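Local coordinates for endonuclease MutS2 (Deinococcus radiodurans, PDB 4OD6), which probably senses and splits collided ribosomes by ATP hydrolysis and has endonuclease activity, the part studied here being its Smr domain, at residues V45-G50 and G82-N87. Residues are numbered along the deposited sequence; the frame is centred on the assembly and turned at random.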
ATOM      1  N   VAL A  45      -0.990   1.912   3.192  1.00  7.65           N
ATOM      2  CA  VAL A  45      -0.110   0.757   3.281  1.00  8.05           C
ATOM      3  C   VAL A  45       1.066   1.132   4.158  1.00  7.06           C
ATOM      4  O   VAL A  45       1.958   1.851   3.773  1.00  6.69           O
ATOM      5  CB  VAL A  45       0.361   0.316   1.884  1.00  8.21           C
ATOM      6  CG1 VAL A  45       1.224  -0.933   1.964  1.00  7.79           C
ATOM      7  CG2 VAL A  45      -0.827   0.088   0.975  1.00  9.12           C
ATOM      8  N   VAL A  46       1.028   0.584   5.364  1.00  7.08           N
ATOM      9  CA  VAL A  46       2.023   0.823   6.397  1.00  7.26           C
ATOM     10  C   VAL A  46       3.133  -0.208   6.292  1.00  6.47           C
ATOM     11  O   VAL A  46       3.047  -1.278   6.868  1.00  7.58           O
ATOM     12  CB  VAL A  46       1.367   0.854   7.814  1.00  8.54           C
ATOM     13  CG1 VAL A  46       2.396   1.281   8.853  1.00 10.30           C
ATOM     14  CG2 VAL A  46       0.158   1.787   7.783  1.00  8.79           C
ATOM     15  N   HIS A  47       4.188   0.154   5.548  1.00  6.92           N
ATOM     16  CA  HIS A  47       5.325  -0.742   5.342  1.00  7.65           C
ATOM     17  C   HIS A  47       6.572  -0.379   6.123  1.00  6.95           C
ATOM     18  O   HIS A  47       7.445  -1.162   6.204  1.00  8.67           O
ATOM     19  CB  HIS A  47       5.682  -0.910   3.855  1.00  7.37           C
ATOM     20  CG  HIS A  47       5.717   0.373   3.093  1.00  7.38           C
ATOM     21  ND1 HIS A  47       6.607   1.388   3.385  1.00  7.34           N
ATOM     22  CD2 HIS A  47       4.909   0.848   2.122  1.00  8.40           C
ATOM     23  CE1 HIS A  47       6.360   2.409   2.589  1.00  7.12           C
ATOM     24  NE2 HIS A  47       5.327   2.111   1.825  1.00  7.67           N
ATOM     25  N   GLY A  48       6.643   0.831   6.651  1.00  7.31           N
ATOM     26  CA  GLY A  48       7.803   1.272   7.396  1.00  7.84           C
ATOM     27  C   GLY A  48       8.878   1.784   6.464  1.00  8.34           C
ATOM     28  O   GLY A  48       8.814   1.611   5.256  1.00  8.42           O
ATOM     29  N   LYS A  49       9.899   2.418   7.045  1.00  9.35           N
ATOM     30  CA  LYS A  49      11.005   2.954   6.251  1.00  9.78           C
ATOM     31  C   LYS A  49      12.214   2.014   6.131  1.00 10.91           C
ATOM     32  O   LYS A  49      12.622   1.690   5.017  1.00 13.29           O
ATOM     33  CB  LYS A  49      11.461   4.289   6.841  1.00 11.61           C
ATOM     34  CG  LYS A  49      10.397   5.372   6.807  1.00 14.28           C
ATOM     35  CD  LYS A  49      10.909   6.684   7.379  1.00 17.46           C
ATOM     36  CE  LYS A  49       9.812   7.735   7.416  1.00 20.85           C
ATOM     37  NZ  LYS A  49      10.242   8.983   8.103  1.00 22.26           N
ATOM     38  N   GLY A  50      12.767   1.545   7.251  1.00 11.04           N
ATOM     39  CA  GLY A  50      13.813   0.541   7.189  1.00 12.08           C
ATOM     40  C   GLY A  50      14.968   0.893   6.257  1.00 11.47           C
ATOM     41  O   GLY A  50      15.397   2.014   6.342  1.00 10.38           O
ATOM     42  N   GLY A  82       7.201   6.011   5.021  1.00 12.88           N
ATOM     43  CA  GLY A  82       6.908   4.721   5.601  1.00 11.20           C
ATOM     44  C   GLY A  82       5.487   4.229   5.321  1.00  8.24           C
ATOM     45  O   GLY A  82       5.130   3.163   5.690  1.00  7.63           O
ATOM     46  N   VAL A  83       4.718   5.076   4.670  1.00  7.72           N
ATOM     47  CA  VAL A  83       3.358   4.734   4.291  1.00  7.22           C
ATOM     48  C   VAL A  83       3.141   5.094   2.826  1.00  7.38           C
ATOM     49  O   VAL A  83       3.468   6.180   2.364  1.00  9.54           O
ATOM     50  CB  VAL A  83       2.339   5.474   5.164  1.00  8.26           C
ATOM     51  CG1 VAL A  83       0.912   5.136   4.748  1.00  9.13           C
ATOM     52  CG2 VAL A  83       2.593   5.210   6.648  1.00  8.35           C
ATOM     53  N   THR A  84       2.558   4.170   2.101  1.00  6.78           N
ATOM     54  CA  THR A  84       2.168   4.412   0.710  1.00  7.16           C
ATOM     55  C   THR A  84       0.638   4.491   0.624  1.00  6.96           C
ATOM     56  O   THR A  84      -0.056   3.633   1.078  1.00  7.49           O
ATOM     57  CB  THR A  84       2.683   3.307  -0.276  1.00  8.01           C
ATOM     58  OG1 THR A  84       4.108   3.340  -0.336  1.00  9.90           O
ATOM     59  CG2 THR A  84       2.173   3.522  -1.667  1.00  7.71           C
ATOM     60  N   ILE A  85       0.145   5.552   0.031  1.00  6.73           N
ATOM     61  CA  ILE A  85      -1.279   5.746  -0.214  1.00  7.45           C
ATOM     62  C   ILE A  85      -1.610   5.145  -1.553  1.00  7.17           C
ATOM     63  O   ILE A  85      -0.949   5.454  -2.549  1.00  8.14           O
ATOM     64  CB  ILE A  85      -1.641   7.257  -0.258  1.00  9.52           C
ATOM     65  CG1 ILE A  85      -1.161   7.977   1.017  1.00 11.12           C
ATOM     66  CG2 ILE A  85      -3.125   7.488  -0.423  1.00 10.10           C
ATOM     67  CD1 ILE A  85      -1.748   7.414   2.275  1.00 11.67           C
ATOM     68  N   VAL A  86      -2.614   4.292  -1.572  1.00  6.54           N
ATOM     69  CA  VAL A  86      -3.050   3.659  -2.801  1.00  6.04           C
ATOM     70  C   VAL A  86      -4.477   4.128  -3.103  1.00  5.70           C
ATOM     71  O   VAL A  86      -5.401   3.904  -2.341  1.00  6.14           O
ATOM     72  CB  VAL A  86      -2.987   2.118  -2.696  1.00  6.19           C
ATOM     73  CG1 VAL A  86      -3.466   1.488  -3.996  1.00  6.95           C
ATOM     74  CG2 VAL A  86      -1.553   1.650  -2.370  1.00  7.21           C
ATOM     75  N   ASN A  87      -4.629   4.796  -4.245  1.00  6.08           N
ATOM     76  CA  ASN A  87      -5.933   5.172  -4.806  1.00  6.82           C
ATOM     77  C   ASN A  87      -6.385   4.059  -5.718  1.00  6.55           C
ATOM     78  O   ASN A  87      -5.739   3.749  -6.692  1.00  7.57           O
ATOM     79  CB  ASN A  87      -5.827   6.495  -5.538  1.00  8.13           C
ATOM     80  CG  ASN A  87      -5.336   7.588  -4.624  1.00  9.98           C
ATOM     81  OD1 ASN A  87      -5.952   7.856  -3.608  1.00 10.10           O
ATOM     82  ND2 ASN A  87      -4.194   8.177  -4.954  1.00 12.22           N
TER
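The imidazole of His47 lies over the Gly82 carbonyl and reaches from the loop after strand 43-46 across to the hydroxyl of Thr84 on the neighbouring strand. Gly82 O sits 3.2 Å from the ring plane, offset toward its rim, while NE2 meets Thr84 OG1 at 2.8 Å in a nearly straight hydrogen bond whose donor could be either group. At the other ring nitrogen, ND1 donates to Gly48 O at 2.9 Å, with the acceptor in the ring plane. Held at both nitrogens, the imidazole has its rotation fixed. CG stands between the backbone N and the carbonyl carbon (chi1 46°), which brings the ring back over the neighbouring strand.

Gly82 O is gripped as well: Gly48 N donates at 2.9 Å in the carbonyl plane, on a lone pair, and His47 N adds a weak bond. Here, just past the end of strand 43-46, the pairing passes from regular sheet to turn. Before it, Val45 and Thr84 form an antiparallel hydrogen-bonded pair, in which Val45 N to Thr84 O and Thr84 N to Val45 O are both 2.9 Å, and Val83 CA adds a CA-H...O contact to Val45 O at 3.2 Å. Val45 CG2 then meets Val86 CG2 at 3.8 Å, on the face that also carries Thr84. Leu54, Arg55 and Leu58 of helix 53-62 pack against His47, and Leu62 against Thr84.

The whole illustrates how a histidine can tie a loop to an adjacent strand. His-Gly-Lys-Gly after a central strand is the signature loop of the Smr domain, an alpha/beta fold whose mixed sheet here joins strand 43-46 to strand 83-88.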